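Local coordinates for protein Myo-inositol 2-dehydrogenase (Lactobacillus plantarum WCFS1, PDB 3CEA) that probably catalyses the NAD-dependent oxidation of myo-inositol at its 2-hydroxyl, at residues A24-N29 with R293-F298; T58-T61 with D65-D68; I154-Y159 with D192-F197; E168-F173 with G242-A247; C332-S335 with L341-I344. One frame throughout, in Å; residues are numbered along the deposited sequence.

Contact 1. Residues A24-N29 with R293-F298; sequences ARHLVN and RFDTAF
The imidazole of H26 is engaged at its edge. D295 OD1 and a water both lie in the ring plane, one at each ring nitrogen, and CB of F298 also approaches the rim, at CE1. The result is a His-carboxylate hydrogen bond between two helices, 20-29 of the NAD-binding Rossmann fold and 295-311, which lie far apart in sequence. H26 NE2 donates to D295 OD1 at 2.8 Å. The bond is bent, with an N-H...O angle of 131°. It stays in the imidazole plane but reaches the oxygen from above the carboxylate plane, 40° out of it. Ring and carboxylate planes are 64° apart. The first torsion of D295 sets CG opposite the backbone N, and this swings the carboxylate round to the histidine. The same OD1 also takes a salt bridge from R22, so two donors grip it. A leucine in place of H26 would probably leave D295 OD1 to R22 alone and the water without its imidazole partner. F298 turns its ring away from H26 toward the NAD pocket, where it touches the cofactor. H26 ND1 is 2.9 Å from the water oxygen, and that water donates a weak hydrogen bond to F298 O.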
# COMPACT_ATOMS: atom_id res chain seq x y z
N ALA A 24 27.06 18.85 10.88
CA ALA A 24 27.39 19.90 11.85
C ALA A 24 26.27 20.14 12.85
O ALA A 24 26.52 20.33 14.04
CB ALA A 24 27.75 21.19 11.13
N ARG A 25 25.03 20.12 12.36
CA ARG A 25 23.85 20.26 13.22
C ARG A 25 23.76 19.13 14.24
O ARG A 25 23.53 19.39 15.43
CB ARG A 25 22.57 20.31 12.38
CG ARG A 25 22.30 21.65 11.72
CD ARG A 25 20.94 21.65 11.03
NE ARG A 25 20.61 22.94 10.42
CZ ARG A 25 20.65 23.20 9.12
NH1 ARG A 25 21.00 22.26 8.25
NH2 ARG A 25 20.33 24.41 8.68
N HIS A 26 23.93 17.89 13.79
CA HIS A 26 23.89 16.72 14.66
C HIS A 26 25.01 16.76 15.69
O HIS A 26 24.83 16.38 16.85
CB HIS A 26 24.00 15.42 13.86
CG HIS A 26 22.84 15.16 12.95
ND1 HIS A 26 22.94 14.39 11.81
CD2 HIS A 26 21.54 15.56 13.02
CE1 HIS A 26 21.77 14.33 11.21
NE2 HIS A 26 20.90 15.03 11.92
N LEU A 27 26.18 17.24 15.25
CA LEU A 27 27.39 17.29 16.05
C LEU A 27 27.26 18.26 17.23
O LEU A 27 27.88 18.06 18.28
CB LEU A 27 28.56 17.68 15.15
CG LEU A 27 29.86 16.87 15.11
CD1 LEU A 27 29.70 15.43 15.60
CD2 LEU A 27 30.40 16.89 13.68
N VAL A 28 26.43 19.29 17.05
CA VAL A 28 26.16 20.27 18.09
C VAL A 28 24.93 19.88 18.93
O VAL A 28 24.94 20.02 20.15
CB VAL A 28 25.96 21.70 17.49
CG1 VAL A 28 25.65 22.72 18.58
CG2 VAL A 28 27.19 22.13 16.70
N ASN A 29 23.90 19.37 18.26
CA ASN A 29 22.59 19.15 18.89
C ASN A 29 22.30 17.74 19.39
O ASN A 29 21.64 17.57 20.42
CB ASN A 29 21.47 19.60 17.95
CG ASN A 29 21.51 21.08 17.64
OD1 ASN A 29 21.87 21.90 18.50
ND2 ASN A 29 21.14 21.45 16.42
N ARG A 293 15.69 11.13 4.44
CA ARG A 293 15.53 9.68 4.48
C ARG A 293 16.45 9.03 5.51
O ARG A 293 16.03 8.14 6.26
CB ARG A 293 15.75 9.09 3.08
CG ARG A 293 15.93 7.57 3.00
CD ARG A 293 14.69 6.80 3.43
NE ARG A 293 14.92 5.35 3.39
CZ ARG A 293 15.33 4.62 4.43
NH1 ARG A 293 15.56 5.18 5.61
NH2 ARG A 293 15.50 3.31 4.28
N PHE A 294 17.70 9.48 5.54
CA PHE A 294 18.73 8.83 6.35
C PHE A 294 19.22 9.63 7.55
O PHE A 294 20.27 9.31 8.13
CB PHE A 294 19.90 8.40 5.45
CG PHE A 294 19.55 7.30 4.49
CD1 PHE A 294 19.26 6.02 4.96
CD2 PHE A 294 19.50 7.53 3.12
CE1 PHE A 294 18.94 4.99 4.09
CE2 PHE A 294 19.19 6.51 2.24
CZ PHE A 294 18.90 5.23 2.72
N ASP A 295 18.46 10.65 7.94
CA ASP A 295 18.80 11.53 9.06
C ASP A 295 19.26 10.77 10.32
O ASP A 295 20.31 11.08 10.87
CB ASP A 295 17.63 12.46 9.40
CG ASP A 295 17.99 13.50 10.44
OD1 ASP A 295 18.78 14.42 10.13
OD2 ASP A 295 17.48 13.39 11.58
N THR A 296 18.46 9.80 10.75
CA THR A 296 18.78 8.99 11.94
C THR A 296 20.06 8.16 11.74
O THR A 296 20.91 8.11 12.63
CB THR A 296 17.61 8.07 12.34
OG1 THR A 296 16.39 8.82 12.39
CG2 THR A 296 17.86 7.43 13.71
N ALA A 297 20.18 7.52 10.57
CA ALA A 297 21.37 6.74 10.23
C ALA A 297 22.65 7.58 10.26
O ALA A 297 23.68 7.12 10.73
CB ALA A 297 21.20 6.06 8.88
N PHE A 298 22.56 8.81 9.75
CA PHE A 298 23.66 9.77 9.80
C PHE A 298 24.04 10.11 11.24
O PHE A 298 25.22 10.23 11.56
CB PHE A 298 23.30 11.06 9.07
CG PHE A 298 23.41 10.97 7.57
CD1 PHE A 298 24.60 10.58 6.97
CD2 PHE A 298 22.33 11.33 6.77
CE1 PHE A 298 24.70 10.51 5.58
CE2 PHE A 298 22.42 11.27 5.38
CZ PHE A 298 23.61 10.86 4.78
O HOH W 1 25.39 12.93 11.35

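Contact 2. Residues T58-T61 with D65-D68; sequences TTYT and DMID
Y60 lays one face of its ring over the backbone and side-chain root of selenomethionine M66. M66 CA stands above the middle of the ring, 3.7 Å from the centroid and 1° off the normal. This is a CH-pi contact. M66 CG comes next, 3.4 Å from Y60 CD1, and M66 CB lies over the same face. The selenium is farther out. It sits 5.1 Å from the ring centroid and 56° off the normal, an oblique Met-aromatic contact. CG of M66 is anti to the backbone N (chi1 -173°), which runs the chain along the ring, and the bend at chi3 then carries CE off the tyrosine. D65 adds a smaller touch through its CB, 3.9 Å from Y60 CD2, in an oblique approach. This is the packing of an outer strand of the Rossmann sheet, 58-60, against the short helix 63-67 that follows it in the chain. T58 and Y60 make backbone hydrogen bonds to V37 and A39 of strand 34-40 and to A41 just after it. Beyond the ring, Y60 OH is hydrogen-bonded to E70 OE2, which probably helps to fix the tilt of the phenol. M66 also packs on A38 and C40 of strand 34-40 and on A12 and I14 of strand 9-14. Its side chain reaches to about 8 Å from the bound NAD.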
# COMPACT_ATOMS: atom_id res chain seq x y z
N THR A 58 35.74 28.91 16.16
CA THR A 58 36.65 29.40 15.13
C THR A 58 36.28 28.87 13.74
O THR A 58 35.68 27.80 13.62
CB THR A 58 38.12 29.01 15.45
OG1 THR A 58 38.26 28.73 16.85
CG2 THR A 58 39.07 30.14 15.06
N THR A 59 36.62 29.64 12.71
CA THR A 59 36.37 29.25 11.32
C THR A 59 37.61 29.44 10.45
O THR A 59 38.42 30.33 10.69
CB THR A 59 35.19 30.02 10.69
OG1 THR A 59 35.31 31.42 11.00
CG2 THR A 59 33.86 29.50 11.21
N TYR A 60 37.74 28.59 9.43
CA TYR A 60 38.89 28.60 8.53
C TYR A 60 38.47 28.42 7.07
O TYR A 60 37.40 27.88 6.78
CB TYR A 60 39.87 27.49 8.92
CG TYR A 60 40.55 27.67 10.26
CD1 TYR A 60 39.94 27.23 11.44
CD2 TYR A 60 41.80 28.28 10.35
CE1 TYR A 60 40.57 27.39 12.67
CE2 TYR A 60 42.44 28.44 11.58
CZ TYR A 60 41.81 28.00 12.74
OH TYR A 60 42.43 28.16 13.96
N THR A 61 39.32 28.89 6.16
CA THR A 61 39.16 28.61 4.73
C THR A 61 40.24 27.62 4.27
O THR A 61 40.09 26.95 3.25
CB THR A 61 39.24 29.89 3.86
OG1 THR A 61 40.42 30.63 4.19
CG2 THR A 61 38.01 30.77 4.09
N ASP A 65 45.56 24.96 7.90
CA ASP A 65 45.64 25.98 8.94
C ASP A 65 44.86 25.55 10.18
O ASP A 65 45.34 25.72 11.30
CB ASP A 65 45.12 27.33 8.44
CG ASP A 65 46.15 28.09 7.62
OD1 ASP A 65 47.33 27.69 7.60
OD2 ASP A 65 45.77 29.11 7.00
N MSE A 66 43.67 25.00 9.97
CA MSE A 66 42.81 24.55 11.07
C MSE A 66 43.43 23.40 11.86
O MSE A 66 43.45 23.43 13.09
CB MSE A 66 41.43 24.16 10.55
CG MSE A 66 40.41 23.85 11.64
SE MSE A 66 38.63 23.46 10.96
CE MSE A 66 39.02 21.79 10.06
N ILE A 67 43.95 22.41 11.15
CA ILE A 67 44.56 21.22 11.76
C ILE A 67 45.82 21.57 12.56
O ILE A 67 46.11 20.94 13.58
CB ILE A 67 44.83 20.12 10.69
CG1 ILE A 67 43.51 19.58 10.14
CG2 ILE A 67 45.66 18.97 11.28
CD1 ILE A 67 43.63 18.78 8.85
N ASP A 68 46.56 22.58 12.10
CA ASP A 68 47.80 23.00 12.74
C ASP A 68 47.62 24.05 13.84
O ASP A 68 48.60 24.45 14.49
CB ASP A 68 48.80 23.50 11.69
CG ASP A 68 49.20 22.43 10.69
OD1 ASP A 68 49.17 21.22 11.03
OD2 ASP A 68 49.54 22.80 9.54

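Contact 3. Residues I154-Y159 with D192-F197; sequences IYMRGY and DLIRWF
L193 is the first residue of helix 192-197 to approach the strand. Its backbone O is 4.3 Å from CE of selenomethionine M156, so this is a marginal contact. The side chain of L193 instead meets Y138 of helix 136-146. I194 comes next and carries much of the packing. Its CG1 lies 3.8 Å from M156 CE and 4.0 Å from M156 SE. M156 and I194 lie alongside, pointing opposite ways. I194 CG1 sits beside the backbone N, anti to the carbonyl carbon (chi1 -73°), which points this branch at the strand. I194 also rests on A238 and L240 of strand 237-243, so it spans two adjacent strands. F197, one turn beyond L193, completes the contact. Its CB is 3.8 Å from M156 SE, and M156 runs roughly perpendicular to the F197 side chain. The selenium is 5.5 Å from the centroid of the F197 ring and 49° off its normal, an oblique Met-aromatic contact. M156 is bent at chi3, which turns its methyl back over I194 and the root of F197. The F197 ring packs on K142 and V145 of helix 136-146. The axes of strand segment 154-159 and helix segment 192-197 approach to 9.7 Å and run nearly antiparallel, at 153°. This is a helix packed on one face of the mixed sheet in the GFO/IDH/MocA C-terminal domain.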
# COMPACT_ATOMS: atom_id res chain seq x y z
N ILE A 154 19.24 -14.95 -4.39
CA ILE A 154 19.47 -15.22 -5.81
C ILE A 154 19.67 -13.94 -6.62
O ILE A 154 20.36 -13.95 -7.65
CB ILE A 154 18.37 -16.13 -6.43
CG1 ILE A 154 16.99 -15.45 -6.41
CG2 ILE A 154 18.33 -17.50 -5.73
CD1 ILE A 154 15.87 -16.29 -7.00
N TYR A 155 19.09 -12.83 -6.16
CA TYR A 155 19.11 -11.57 -6.90
C TYR A 155 18.88 -10.37 -5.99
O TYR A 155 18.10 -10.44 -5.05
CB TYR A 155 18.07 -11.59 -8.02
CG TYR A 155 17.91 -10.28 -8.75
CD1 TYR A 155 18.77 -9.93 -9.79
CD2 TYR A 155 16.90 -9.38 -8.40
CE1 TYR A 155 18.62 -8.72 -10.47
CE2 TYR A 155 16.74 -8.17 -9.07
CZ TYR A 155 17.61 -7.85 -10.10
OH TYR A 155 17.47 -6.66 -10.77
N MSE A 156 19.56 -9.27 -6.31
CA MSE A 156 19.41 -8.03 -5.56
C MSE A 156 19.31 -6.83 -6.49
O MSE A 156 19.96 -6.79 -7.54
CB MSE A 156 20.56 -7.84 -4.57
CG MSE A 156 20.62 -8.90 -3.47
SE MSE A 156 21.93 -8.53 -2.10
CE MSE A 156 21.20 -6.84 -1.41
N ARG A 157 18.49 -5.87 -6.11
CA ARG A 157 18.26 -4.69 -6.93
C ARG A 157 18.34 -3.43 -6.07
O ARG A 157 17.61 -3.29 -5.10
CB ARG A 157 16.91 -4.79 -7.63
CG ARG A 157 16.62 -3.69 -8.64
CD ARG A 157 15.34 -3.97 -9.41
NE ARG A 157 14.21 -4.32 -8.55
CZ ARG A 157 13.45 -3.44 -7.90
NH1 ARG A 157 13.69 -2.13 -7.99
NH2 ARG A 157 12.44 -3.87 -7.14
N GLY A 158 19.25 -2.54 -6.45
CA GLY A 158 19.44 -1.29 -5.74
C GLY A 158 19.09 -0.10 -6.61
O GLY A 158 19.59 0.03 -7.72
N TYR A 159 18.21 0.75 -6.09
CA TYR A 159 17.84 2.01 -6.73
C TYR A 159 18.31 3.17 -5.86
O TYR A 159 18.11 3.16 -4.64
CB TYR A 159 16.32 2.10 -6.88
CG TYR A 159 15.71 1.42 -8.09
CD1 TYR A 159 16.34 0.34 -8.71
CD2 TYR A 159 14.47 1.83 -8.58
CE1 TYR A 159 15.77 -0.29 -9.80
CE2 TYR A 159 13.89 1.20 -9.67
CZ TYR A 159 14.54 0.14 -10.28
OH TYR A 159 13.96 -0.48 -11.36
N ASP A 192 28.10 -1.67 -1.63
CA ASP A 192 28.45 -2.03 -0.25
C ASP A 192 27.38 -2.91 0.39
O ASP A 192 27.70 -3.89 1.07
CB ASP A 192 28.66 -0.77 0.59
CG ASP A 192 28.97 -1.08 2.05
OD1 ASP A 192 30.08 -1.58 2.33
OD2 ASP A 192 28.09 -0.83 2.91
N LEU A 193 26.11 -2.57 0.16
CA LEU A 193 24.98 -3.31 0.71
C LEU A 193 24.94 -4.73 0.17
O LEU A 193 24.68 -5.68 0.91
CB LEU A 193 23.66 -2.60 0.42
CG LEU A 193 23.38 -1.26 1.13
CD1 LEU A 193 22.21 -0.55 0.46
CD2 LEU A 193 23.13 -1.45 2.62
N ILE A 194 25.20 -4.87 -1.13
CA ILE A 194 25.21 -6.18 -1.78
C ILE A 194 26.35 -7.04 -1.23
O ILE A 194 26.15 -8.22 -0.92
CB ILE A 194 25.26 -6.03 -3.33
CG1 ILE A 194 23.89 -5.56 -3.83
CG2 ILE A 194 25.64 -7.33 -4.01
CD1 ILE A 194 23.92 -4.82 -5.15
N ARG A 195 27.53 -6.44 -1.08
CA ARG A 195 28.68 -7.12 -0.47
C ARG A 195 28.36 -7.55 0.96
O ARG A 195 28.68 -8.67 1.37
CB ARG A 195 29.92 -6.22 -0.47
CG ARG A 195 30.48 -5.91 -1.86
CD ARG A 195 31.88 -5.30 -1.79
NE ARG A 195 32.87 -6.25 -1.28
CZ ARG A 195 33.37 -6.23 -0.05
NH1 ARG A 195 33.01 -5.30 0.81
NH2 ARG A 195 34.26 -7.15 0.31
N TRP A 196 27.71 -6.65 1.70
CA TRP A 196 27.29 -6.90 3.07
C TRP A 196 26.30 -8.07 3.17
O TRP A 196 26.49 -8.97 3.98
CB TRP A 196 26.70 -5.62 3.66
CG TRP A 196 26.35 -5.68 5.13
CD1 TRP A 196 27.02 -6.36 6.11
CD2 TRP A 196 25.27 -5.00 5.78
NE1 TRP A 196 26.41 -6.17 7.32
CE2 TRP A 196 25.34 -5.33 7.15
CE3 TRP A 196 24.25 -4.15 5.34
CZ2 TRP A 196 24.42 -4.84 8.09
CZ3 TRP A 196 23.34 -3.66 6.27
CH2 TRP A 196 23.43 -4.01 7.63
N PHE A 197 25.27 -8.05 2.33
CA PHE A 197 24.20 -9.04 2.38
C PHE A 197 24.62 -10.43 1.92
O PHE A 197 24.18 -11.44 2.48
CB PHE A 197 22.98 -8.57 1.58
CG PHE A 197 21.99 -7.75 2.37
CD1 PHE A 197 22.24 -6.41 2.66
CD2 PHE A 197 20.81 -8.31 2.82
CE1 PHE A 197 21.33 -5.65 3.39
CE2 PHE A 197 19.88 -7.56 3.55
CZ PHE A 197 20.15 -6.23 3.84

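Contact 4. Residues E168-F173 with G242-A247; sequences ESFTKF and GGRHAA. With NAD (nicotinamide-adenine-dinucleotide), chain E.
Stacking dominates where F170 meets R244. The guanidinium lies nearly flat on one face of the phenyl ring, with planes 16° apart and centres 3.9 Å apart. R244 NE is the atom pressed closest, 3.2 Å from F170 CE1. The pairing is also cation-pi, but off-centre: R244 CZ stands 34° off the ring normal. The ring centre is instead covered by a CH-pi contact, with R244 CD 3.4 Å from the F170 centroid. A chi1 of 162° at F170 holds the ring beside the carbonyl carbon and sends it out toward the arginine. Ionic bonds hold the far end of R244. NH2 makes a salt bridge to D185, and NH1 has a weak, long ion pair with D162. The stack and the salt bridge together should limit rotation of the guanidinium. With an alanine at F170, the guanidinium would probably lose the flat surface beneath it and be freer to turn about its D185 bridge. Cofactor contact falls to F173, one turn along the helix. Its CD1 is 3.4 Å from NAD O3, the oxygen bridging the two phosphates, and R18 makes a cation-pi contact with the same ring. Helix 167-176 thus faces NAD through F173 and, through F170, the end of strand 237-243, where the chain turns a corner. R244 also packs on I182 and M186 of helix 182-198.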
# COMPACT_ATOMS: atom_id res chain seq x y z
N GLU A 168 19.63 21.29 -9.66
CA GLU A 168 20.43 22.51 -9.53
C GLU A 168 21.58 22.34 -8.53
O GLU A 168 22.72 22.68 -8.83
CB GLU A 168 19.54 23.69 -9.15
CG GLU A 168 20.23 25.05 -9.25
CD GLU A 168 19.32 26.21 -8.89
OE1 GLU A 168 18.12 26.18 -9.24
OE2 GLU A 168 19.81 27.17 -8.26
N SER A 169 21.26 21.79 -7.36
CA SER A 169 22.24 21.56 -6.30
C SER A 169 23.26 20.46 -6.63
O SER A 169 24.36 20.44 -6.07
CB SER A 169 21.55 21.26 -4.96
OG SER A 169 20.50 20.33 -5.13
N PHE A 170 22.88 19.53 -7.51
CA PHE A 170 23.83 18.51 -7.97
C PHE A 170 24.79 19.07 -9.02
O PHE A 170 25.99 18.79 -8.97
CB PHE A 170 23.13 17.27 -8.53
CG PHE A 170 24.04 16.41 -9.37
CD1 PHE A 170 24.96 15.56 -8.78
CD2 PHE A 170 24.00 16.50 -10.76
CE1 PHE A 170 25.82 14.79 -9.56
CE2 PHE A 170 24.85 15.73 -11.55
CZ PHE A 170 25.76 14.87 -10.94
N THR A 171 24.26 19.84 -9.97
CA THR A 171 25.08 20.44 -11.03
C THR A 171 26.18 21.31 -10.41
O THR A 171 27.34 21.23 -10.82
CB THR A 171 24.21 21.24 -12.04
OG1 THR A 171 23.19 20.38 -12.57
CG2 THR A 171 25.05 21.77 -13.19
N LYS A 172 25.80 22.13 -9.42
CA LYS A 172 26.73 22.91 -8.61
C LYS A 172 27.81 22.02 -8.00
O LYS A 172 29.00 22.31 -8.09
CB LYS A 172 25.96 23.63 -7.50
CG LYS A 172 26.80 24.42 -6.50
CD LYS A 172 26.84 25.90 -6.83
CE LYS A 172 27.08 26.74 -5.59
NZ LYS A 172 28.50 26.73 -5.15
N PHE A 173 27.37 20.92 -7.39
CA PHE A 173 28.23 19.94 -6.73
C PHE A 173 29.18 19.25 -7.71
O PHE A 173 30.33 18.97 -7.37
CB PHE A 173 27.34 18.92 -5.99
CG PHE A 173 28.04 17.64 -5.60
CD1 PHE A 173 28.87 17.59 -4.48
CD2 PHE A 173 27.83 16.47 -6.33
CE1 PHE A 173 29.50 16.40 -4.11
CE2 PHE A 173 28.45 15.28 -5.97
CZ PHE A 173 29.29 15.25 -4.86
N GLY A 242 21.34 4.24 -10.66
CA GLY A 242 21.57 5.57 -10.13
C GLY A 242 20.93 6.58 -11.06
O GLY A 242 21.13 6.53 -12.27
N GLY A 243 20.14 7.49 -10.48
CA GLY A 243 19.44 8.50 -11.25
C GLY A 243 19.35 9.83 -10.53
O GLY A 243 19.66 9.91 -9.33
N ARG A 244 18.94 10.86 -11.26
CA ARG A 244 18.89 12.22 -10.74
C ARG A 244 17.65 13.00 -11.21
O ARG A 244 17.61 14.23 -11.10
CB ARG A 244 20.15 13.00 -11.14
CG ARG A 244 21.45 12.22 -10.98
CD ARG A 244 22.59 13.14 -10.61
NE ARG A 244 23.77 12.40 -10.17
CZ ARG A 244 24.01 12.03 -8.92
NH1 ARG A 244 23.15 12.31 -7.94
NH2 ARG A 244 25.12 11.37 -8.63
N HIS A 245 16.65 12.29 -11.73
CA HIS A 245 15.51 12.95 -12.37
C HIS A 245 14.13 12.34 -12.05
O HIS A 245 13.24 12.33 -12.91
CB HIS A 245 15.72 13.00 -13.88
CG HIS A 245 15.39 14.32 -14.50
ND1 HIS A 245 14.15 14.59 -15.04
CD2 HIS A 245 16.13 15.44 -14.67
CE1 HIS A 245 14.14 15.83 -15.51
NE2 HIS A 245 15.33 16.36 -15.30
N ALA A 246 13.95 11.85 -10.82
CA ALA A 246 12.64 11.37 -10.38
C ALA A 246 11.70 12.54 -10.08
O ALA A 246 12.14 13.57 -9.54
CB ALA A 246 12.77 10.46 -9.17
N ALA A 247 10.43 12.38 -10.43
CA ALA A 247 9.42 13.41 -10.20
C ALA A 247 8.82 13.35 -8.79
O ALA A 247 8.51 14.39 -8.21
CB ALA A 247 8.32 13.32 -11.25
PA NAD E . 28.83 20.23 -1.35
O1A NAD E . 27.40 20.53 -1.12
O2A NAD E . 29.32 20.77 -2.64
O5B NAD E . 29.69 20.80 -0.11
C5B NAD E . 31.10 20.85 -0.16
C4B NAD E . 31.63 21.74 0.97
O4B NAD E . 33.03 21.57 1.12
C3B NAD E . 31.39 23.22 0.69
O3B NAD E . 30.86 23.79 1.86
C2B NAD E . 32.76 23.79 0.39
O2B NAD E . 32.92 25.10 0.89
C1B NAD E . 33.70 22.82 1.09
N9A NAD E . 34.99 22.70 0.39
C8A NAD E . 35.18 22.41 -0.94
N7A NAD E . 36.51 22.39 -1.19
C5A NAD E . 37.17 22.66 -0.04
C6A NAD E . 38.52 22.76 0.26
N6A NAD E . 39.42 22.34 -0.62
N1A NAD E . 38.91 23.06 1.55
C2A NAD E . 37.96 23.25 2.54
N3A NAD E . 36.61 23.15 2.24
C4A NAD E . 36.22 22.86 0.96
O3 NAD E . 29.09 18.64 -1.29
PN NAD E . 28.21 17.67 -0.37
O1N NAD E . 27.98 18.31 0.95
O2N NAD E . 27.07 17.19 -1.18
O5D NAD E . 29.15 16.38 -0.14
C5D NAD E . 30.49 16.47 0.26
C4D NAD E . 31.04 15.04 0.37
O4D NAD E . 30.09 14.21 1.01
C3D NAD E . 31.34 14.44 -0.99
O3D NAD E . 32.63 13.89 -0.97
C2D NAD E . 30.29 13.36 -1.17
O2D NAD E . 30.81 12.21 -1.80
C1D NAD E . 29.83 13.04 0.25
N1N NAD E . 28.40 12.68 0.29
C2N NAD E . 28.03 11.52 0.93
C3N NAD E . 26.69 11.14 0.99
C7N NAD E . 26.26 9.97 1.83
O7N NAD E . 25.02 9.36 1.54
N7N NAD E . 27.03 9.54 2.83
C4N NAD E . 25.72 11.94 0.40
C5N NAD E . 26.10 13.12 -0.25
C6N NAD E . 27.45 13.48 -0.30

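Contact 5. Residues C332-S335 with L341-I344; sequences CQQS and LVDI
Q334 is the first residue of the helix segment to touch V342. Its chain is extended beyond CG and runs roughly perpendicular to the valine side chain. Its OE1 comes 4.0 Å from V342 CG1, a loose contact. S335 is buried and lies closer. V342 CG2 packs 3.7 Å from S335 CA and 3.8 Å from S335 CB, so one methyl rests on the helix backbone. The chi1 of V342, 174°, splits its two methyls between different partners: CG1 goes to Q334 and CG2 to S335. S335 OG is 4.3 Å from L341 CA, and its polar partners lie beyond the contact. It is hydrogen-bonded to K340 O and to G207 N, with a weak bond to A205 O. The hydroxyl therefore joins the helix to the turn that follows it and to strand 202-210. Strand 342-343 pairs antiparallel with strand 202-210 at the margin of the mixed sheet, through backbone bonds from V342 to A205 and I344 to V203. Helix 319-338 packs beside it, with C332 on F183 of helix 182-198 and on A228 and L230 of strand 225-232, and the chain doubles back from helix to strand.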
# COMPACT_ATOMS: atom_id res chain seq x y z
N CYS A 332 31.85 -0.35 -13.32
CA CYS A 332 30.55 -0.16 -13.97
C CYS A 332 30.60 1.04 -14.91
O CYS A 332 30.02 1.00 -16.00
CB CYS A 332 29.45 0.04 -12.93
SG CYS A 332 29.19 -1.36 -11.82
N GLN A 333 31.29 2.10 -14.48
CA GLN A 333 31.46 3.31 -15.27
C GLN A 333 32.32 3.03 -16.51
O GLN A 333 32.02 3.53 -17.59
CB GLN A 333 32.08 4.43 -14.43
CG GLN A 333 32.07 5.80 -15.10
CD GLN A 333 30.66 6.34 -15.31
OE1 GLN A 333 29.90 6.52 -14.36
NE2 GLN A 333 30.32 6.62 -16.57
N GLN A 334 33.37 2.23 -16.33
CA GLN A 334 34.24 1.83 -17.42
C GLN A 334 33.49 1.00 -18.45
O GLN A 334 33.64 1.21 -19.65
CB GLN A 334 35.44 1.04 -16.89
CG GLN A 334 36.54 0.79 -17.93
CD GLN A 334 37.58 -0.20 -17.46
OE1 GLN A 334 37.61 -0.60 -16.29
NE2 GLN A 334 38.46 -0.62 -18.37
N SER A 335 32.67 0.06 -17.97
CA SER A 335 31.86 -0.81 -18.82
C SER A 335 30.96 -0.02 -19.77
O SER A 335 30.81 -0.37 -20.94
CB SER A 335 31.02 -1.76 -17.96
OG SER A 335 30.19 -2.58 -18.76
N LEU A 341 31.77 -5.62 -21.64
CA LEU A 341 31.72 -6.27 -20.35
C LEU A 341 33.07 -6.06 -19.68
O LEU A 341 34.12 -6.13 -20.33
CB LEU A 341 31.47 -7.76 -20.57
CG LEU A 341 30.38 -8.50 -19.80
CD1 LEU A 341 29.09 -7.70 -19.76
CD2 LEU A 341 30.15 -9.85 -20.46
N VAL A 342 33.06 -5.78 -18.38
CA VAL A 342 34.30 -5.64 -17.61
C VAL A 342 34.39 -6.71 -16.54
O VAL A 342 33.48 -6.86 -15.71
CB VAL A 342 34.46 -4.21 -17.00
CG1 VAL A 342 35.68 -4.14 -16.08
CG2 VAL A 342 34.57 -3.17 -18.09
N ASP A 343 35.48 -7.48 -16.56
CA ASP A 343 35.76 -8.46 -15.52
C ASP A 343 36.45 -7.79 -14.34
O ASP A 343 37.48 -7.13 -14.51
CB ASP A 343 36.61 -9.61 -16.06
CG ASP A 343 35.86 -10.51 -17.04
OD1 ASP A 343 34.63 -10.34 -17.20
OD2 ASP A 343 36.50 -11.38 -17.65
N ILE A 344 35.88 -7.95 -13.15
CA ILE A 344 36.39 -7.29 -11.95
C ILE A 344 37.36 -8.20 -11.20
O ILE A 344 37.09 -9.38 -10.97
CB ILE A 344 35.23 -6.82 -11.01
CG1 ILE A 344 34.19 -6.01 -11.79
CG2 ILE A 344 35.79 -5.99 -9.85
CD1 ILE A 344 32.95 -5.65 -11.00

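Overall arrangement
Contact 2 comes first to close along the chain, in the Rossmann part, followed by the crossed pair of contacts 3 and 4. Contact 1 encloses all three, and contact 5 comes last. Contacts 3, 4 and 5 reach the same mixed sheet; strands 153-163 and 237-243 are neighbours in it. Contacts 3 and 5 have centres about 17 Å apart, whereas the centres of contacts 2 and 5 are about 41 Å apart. Contact 1 ties helix 20-29 of the nucleotide-binding part to helix 295-311. F298 of contact 1 and F173 of contact 4 both belong to the NAD pocket, although these contacts' centres lie about 22 Å apart. The cofactor is thus met by parts of the chain distant in sequence.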